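Local coordinates for protein diphthine synthase (Entamoeba histolytica, PDB 3I4T) that probably catalyses S-adenosylmethionine-dependent methylation in diphthamide biosynthesis, at residues G104-A109 and D114-C119; Q217-E222 and G252-L257. One frame throughout, in Å; residues are numbered along the deposited sequence.

Contact 1: residues G104-A109 and D114-C119; sequences GDVYGA and DIFVRC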
loop_
_atom_site.group_PDB
_atom_site.type_symbol
_atom_site.label_atom_id
_atom_site.label_comp_id
_atom_site.label_asym_id
_atom_site.label_seq_id
_atom_site.Cartn_x
_atom_site.Cartn_y
_atom_site.Cartn_z
ATOM N N GLY A 104 -4.792 9.567 2.166
ATOM C CA GLY A 104 -4.224 8.258 1.868
ATOM C C GLY A 104 -4.821 7.105 2.653
ATOM O O GLY A 104 -6.029 6.862 2.609
ATOM N N ASP A 105 -3.946 6.377 3.340
ATOM C CA ASP A 105 -4.317 5.222 4.172
ATOM C C ASP A 105 -3.844 5.484 5.607
ATOM O O ASP A 105 -2.813 6.114 5.832
ATOM C CB ASP A 105 -3.684 3.937 3.619
ATOM C CG ASP A 105 -4.090 2.683 4.395
ATOM O OD1 ASP A 105 -5.306 2.492 4.629
ATOM O OD2 ASP A 105 -3.185 1.872 4.748
ATOM N N VAL A 106 -4.622 5.011 6.567
ATOM C CA VAL A 106 -4.321 5.208 7.973
ATOM C C VAL A 106 -2.919 4.700 8.333
ATOM O O VAL A 106 -2.108 5.429 8.921
ATOM C CB VAL A 106 -5.354 4.475 8.836
ATOM C CG1 VAL A 106 -5.158 4.814 10.306
ATOM C CG2 VAL A 106 -6.751 4.816 8.370
ATOM N N TYR A 107 -2.671 3.438 7.984
ATOM C CA TYR A 107 -1.405 2.771 8.256
ATOM C C TYR A 107 -0.392 3.141 7.194
ATOM O O TYR A 107 0.789 3.328 7.509
ATOM C CB TYR A 107 -1.580 1.253 8.282
ATOM C CG TYR A 107 -2.527 0.763 9.339
ATOM C CD1 TYR A 107 -2.240 0.935 10.691
ATOM C CD2 TYR A 107 -3.713 0.125 8.991
ATOM C CE1 TYR A 107 -3.108 0.480 11.668
ATOM C CE2 TYR A 107 -4.592 -0.333 9.960
ATOM C CZ TYR A 107 -4.285 -0.153 11.298
ATOM O OH TYR A 107 -5.154 -0.616 12.272
ATOM N N GLY A 108 -0.864 3.234 5.944
ATOM C CA GLY A 108 -0.048 3.666 4.805
ATOM C C GLY A 108 0.738 4.933 5.110
ATOM O O GLY A 108 1.912 5.050 4.738
ATOM N N ALA A 109 0.094 5.869 5.807
ATOM C CA ALA A 109 0.730 7.115 6.240
ATOM C C ALA A 109 1.683 6.900 7.418
ATOM O O ALA A 109 2.779 7.471 7.444
ATOM C CB ALA A 109 -0.326 8.153 6.589
ATOM N N ASP A 114 0.412 7.490 17.055
ATOM C CA ASP A 114 0.242 8.040 18.408
ATOM C C ASP A 114 -1.231 8.087 18.819
ATOM O O ASP A 114 -1.558 8.003 20.013
ATOM C CB ASP A 114 0.885 9.423 18.523
ATOM N N ILE A 115 -2.103 8.199 17.816
ATOM C CA ILE A 115 -3.549 8.202 18.002
ATOM C C ILE A 115 -4.010 6.883 18.610
ATOM O O ILE A 115 -4.728 6.873 19.606
ATOM C CB ILE A 115 -4.304 8.422 16.667
ATOM C CG1 ILE A 115 -3.555 9.397 15.748
ATOM C CG2 ILE A 115 -5.743 8.875 16.927
ATOM C CD1 ILE A 115 -3.383 10.829 16.300
ATOM N N PHE A 116 -3.582 5.778 18.003
ATOM C CA PHE A 116 -3.919 4.445 18.480
ATOM C C PHE A 116 -3.561 4.288 19.947
ATOM O O PHE A 116 -4.384 3.824 20.734
ATOM C CB PHE A 116 -3.228 3.353 17.643
ATOM C CG PHE A 116 -3.728 3.265 16.230
ATOM C CD1 PHE A 116 -4.926 2.619 15.939
ATOM C CD2 PHE A 116 -3.000 3.828 15.184
ATOM C CE1 PHE A 116 -5.399 2.544 14.627
ATOM C CE2 PHE A 116 -3.464 3.758 13.866
ATOM C CZ PHE A 116 -4.664 3.115 13.591
ATOM N N VAL A 117 -2.340 4.686 20.299
ATOM C CA VAL A 117 -1.854 4.630 21.673
ATOM C C VAL A 117 -2.723 5.491 22.604
ATOM O O VAL A 117 -3.167 5.019 23.656
ATOM C CB VAL A 117 -0.358 5.034 21.759
ATOM C CG1 VAL A 117 0.075 5.277 23.198
ATOM C CG2 VAL A 117 0.520 3.970 21.119
ATOM N N ARG A 118 -2.981 6.737 22.205
ATOM C CA ARG A 118 -3.806 7.636 23.005
ATOM C C ARG A 118 -5.207 7.078 23.240
ATOM O O ARG A 118 -5.772 7.250 24.326
ATOM C CB ARG A 118 -3.864 9.036 22.383
ATOM C CG ARG A 118 -2.630 9.880 22.678
ATOM C CD ARG A 118 -2.750 11.312 22.161
ATOM N NE ARG A 118 -2.435 11.447 20.734
ATOM C CZ ARG A 118 -1.240 11.778 20.240
ATOM N NH1 ARG A 118 -0.205 12.006 21.049
ATOM N NH2 ARG A 118 -1.074 11.880 18.923
ATOM N N CYS A 119 -5.754 6.415 22.220
ATOM C CA CYS A 119 -7.046 5.749 22.314
ATOM C C CYS A 119 -7.036 4.590 23.293
ATOM O O CYS A 119 -7.963 4.443 24.087
ATOM C CB CYS A 119 -7.488 5.244 20.951
ATOM S SG CYS A 119 -8.054 6.551 19.889
#
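Val106 and Tyr107, successive residues at the start of the short helix 106-109, both meet the ring of Phe116, which reaches them from helix 113-122. The approach to this helix, which follows strand 97-102 of the five-stranded parallel sheet, begins at Gly104, where the backbone has a positive phi of 83° and is hydrogen-bonded to Gly29. Asp105 follows as N-cap: its OD2 accepts from Gly108 N at 2.9 Å, with the donor lying above the carboxylate plane. The other oxygen, OD1, is bonded to Asn131 N, while OD2 also receives Asn136 ND2 of the second subunit, so three bonds hold the carboxylate. Val106 is the first residue to touch the partner helix. Its CG1 sits at the edge of the Phe116 ring, near the ring plane, 3.7 Å from CZ. The Tyr107 side chain crosses that of Phe116 at about a right angle, and its CE1 comes within 3.6 Å of Phe116 CZ. Although the two ring planes are only 8° from parallel, they are slid so far apart, with centroids 5.5 Å from each other, that there is hardly any overlap. Phe116 presents its far end to both partners because its CG stands anti to its carbonyl carbon (chi1 -67°). All three side chains pack on Val128 of strand 126-129, and Val106 and Phe116 also on Ile25 of strand 22-27, in the same sheet. With no hydrogen bond across the segments, the two helices are joined here by van der Waals contact with one ring, whereas the Asp105 carboxylate caps its own helix and also ties it to Asn131 and to Asn136 of the second subunit.

Contact 2: residues Q217-E222 and G252-L257; sequences QLLEVE and GKMKDL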
loop_
_atom_site.group_PDB
_atom_site.type_symbol
_atom_site.label_atom_id
_atom_site.label_comp_id
_atom_site.label_asym_id
_atom_site.label_seq_id
_atom_site.Cartn_x
_atom_site.Cartn_y
_atom_site.Cartn_z
ATOM N N GLN A 217 19.981 17.623 -2.001
ATOM C CA GLN A 217 20.492 17.136 -0.721
ATOM C C GLN A 217 21.179 15.768 -0.851
ATOM O O GLN A 217 22.244 15.553 -0.270
ATOM C CB GLN A 217 19.368 17.065 0.316
ATOM C CG GLN A 217 19.889 17.076 1.740
ATOM C CD GLN A 217 18.836 16.708 2.763
ATOM O OE1 GLN A 217 18.794 15.571 3.233
ATOM N NE2 GLN A 217 17.996 17.669 3.129
ATOM N N LEU A 218 20.566 14.859 -1.612
ATOM C CA LEU A 218 21.132 13.528 -1.849
ATOM C C LEU A 218 22.499 13.602 -2.521
ATOM O O LEU A 218 23.412 12.840 -2.173
ATOM C CB LEU A 218 20.194 12.638 -2.689
ATOM C CG LEU A 218 18.819 12.204 -2.161
ATOM C CD1 LEU A 218 18.114 11.344 -3.187
ATOM C CD2 LEU A 218 18.887 11.462 -0.854
ATOM N N LEU A 219 22.636 14.516 -3.476
ATOM C CA LEU A 219 23.898 14.697 -4.189
ATOM C C LEU A 219 24.980 15.235 -3.266
ATOM O O LEU A 219 26.138 14.845 -3.365
ATOM C CB LEU A 219 23.706 15.596 -5.412
ATOM C CG LEU A 219 22.964 14.882 -6.554
ATOM C CD1 LEU A 219 22.669 15.810 -7.729
ATOM C CD2 LEU A 219 23.749 13.663 -7.025
ATOM N N GLU A 220 24.585 16.098 -2.339
ATOM C CA GLU A 220 25.513 16.689 -1.382
ATOM C C GLU A 220 25.989 15.679 -0.326
ATOM O O GLU A 220 27.148 15.705 0.101
ATOM C CB GLU A 220 24.840 17.879 -0.715
ATOM C CG GLU A 220 25.786 18.846 -0.059
ATOM C CD GLU A 220 25.044 19.924 0.698
ATOM O OE1 GLU A 220 24.255 20.669 0.073
ATOM O OE2 GLU A 220 25.252 20.028 1.926
ATOM N N VAL A 221 25.082 14.801 0.091
ATOM C CA VAL A 221 25.390 13.730 1.024
ATOM C C VAL A 221 26.341 12.712 0.382
ATOM O O VAL A 221 27.277 12.253 1.023
ATOM C CB VAL A 221 24.092 13.071 1.534
ATOM C CG1 VAL A 221 24.359 11.743 2.216
ATOM C CG2 VAL A 221 23.343 14.024 2.473
ATOM N N GLU A 222 26.116 12.374 -0.887
ATOM C CA GLU A 222 27.009 11.441 -1.565
ATOM C C GLU A 222 28.405 12.050 -1.697
ATOM O O GLU A 222 29.397 11.362 -1.514
ATOM C CB GLU A 222 26.456 11.005 -2.932
ATOM C CG GLU A 222 27.421 10.164 -3.801
ATOM C CD GLU A 222 27.760 8.780 -3.226
ATOM O OE1 GLU A 222 26.858 8.046 -2.763
ATOM O OE2 GLU A 222 28.951 8.411 -3.251
ATOM N N GLY A 252 14.593 9.831 -15.284
ATOM C CA GLY A 252 15.802 10.435 -15.825
ATOM C C GLY A 252 16.914 10.572 -14.804
ATOM O O GLY A 252 16.770 10.157 -13.644
ATOM N N LYS A 253 18.024 11.159 -15.251
ATOM C CA LYS A 253 19.207 11.348 -14.423
ATOM C C LYS A 253 18.930 12.315 -13.288
ATOM O O LYS A 253 18.109 13.216 -13.415
ATOM C CB LYS A 253 20.391 11.854 -15.263
ATOM C CG LYS A 253 20.743 10.982 -16.453
ATOM C CD LYS A 253 22.196 11.149 -16.889
ATOM C CE LYS A 253 22.419 10.675 -18.337
ATOM N NZ LYS A 253 22.297 11.821 -19.310
ATOM N N MET A 254 19.637 12.128 -12.180
ATOM C CA MET A 254 19.552 13.034 -11.040
ATOM C C MET A 254 19.866 14.467 -11.417
ATOM O O MET A 254 19.166 15.373 -10.968
ATOM C CB MET A 254 20.440 12.557 -9.892
ATOM C CG MET A 254 19.978 11.208 -9.343
ATOM S SD MET A 254 20.475 10.818 -7.646
ATOM C CE MET A 254 19.361 11.874 -6.727
ATOM N N LYS A 255 20.885 14.670 -12.257
ATOM C CA LYS A 255 21.262 16.024 -12.695
ATOM C C LYS A 255 20.211 16.665 -13.586
ATOM O O LYS A 255 20.104 17.888 -13.633
ATOM C CB LYS A 255 22.614 16.040 -13.412
ATOM C CG LYS A 255 22.678 15.220 -14.699
ATOM C CD LYS A 255 24.071 15.247 -15.305
ATOM C CE LYS A 255 24.081 14.602 -16.679
ATOM N NZ LYS A 255 25.443 14.611 -17.305
ATOM N N ASP A 256 19.436 15.842 -14.287
ATOM C CA ASP A 256 18.390 16.350 -15.165
ATOM C C ASP A 256 17.116 16.642 -14.396
ATOM O O ASP A 256 16.420 17.624 -14.676
ATOM C CB ASP A 256 18.122 15.368 -16.300
ATOM C CG ASP A 256 19.242 15.336 -17.309
ATOM O OD1 ASP A 256 19.799 16.408 -17.630
ATOM O OD2 ASP A 256 19.577 14.242 -17.796
ATOM N N LEU A 257 16.815 15.796 -13.419
ATOM C CA LEU A 257 15.610 15.963 -12.613
ATOM C C LEU A 257 15.761 17.055 -11.559
ATOM O O LEU A 257 14.791 17.714 -11.202
ATOM C CB LEU A 257 15.143 14.619 -12.025
ATOM C CG LEU A 257 14.081 13.868 -12.845
ATOM C CD1 LEU A 257 14.526 13.559 -14.249
ATOM C CD2 LEU A 257 13.645 12.598 -12.155
#
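Met254 has CG anti to its own carbonyl carbon (chi1 -64°), an extended chi2 of -157° and a bend at chi3 of 75°, and this last turn swings CE against Leu218. Leu218 also carries CG anti to the carbonyl carbon, and its CD1 meets Met254 CE at 3.8 Å, with the two side chains crossing at about a right angle. The same methyl lies 4.2 Å from Leu218 CB, so it rests along the inner part of the leucine as well as at a branch end. Leu219 closes on the sulfur more loosely, its CD2 standing 4.4 Å from Met254 SD. Thus the Met254 side chain reaches two successive residues of helix 211-225, Leu219 CA and Met254 CA being 8.3 Å apart. Ile215 of that helix also touches Met254. Lys253 is the N-cap of helix 254-257. On helix 211-225, Leu218 O is hydrogen-bonded to Tyr230 OH. The contact lays an apolar flank of helix 211-225 against the strand-to-helix junction where strand 248-253, antiparallel to 235-240, runs straight into a short helix. This junction belongs to the half of the methylase fold built on the mixed sheet, where Met254 also touches Val236 of strand 235-240.

Contacts 1 and 2 lie on opposite sides of the chain's centre, their own centres 33 Å apart and nearest atoms about 18 Å apart, and they share no element. Contact 1 belongs to the half built on the parallel sheet, contact 2 to the half built on the mixed sheet. The first is partly buried, aromatic, and in direct touch with the second subunit through Tyr107, which packs on its Cys140; the second is buried, purely aliphatic and thioether in character, and touches no other chain. Each dispenses with hydrogen bonds between its segments and relies on one projecting side chain, a flat ring in contact 1 and a methionine bent at chi3 in contact 2.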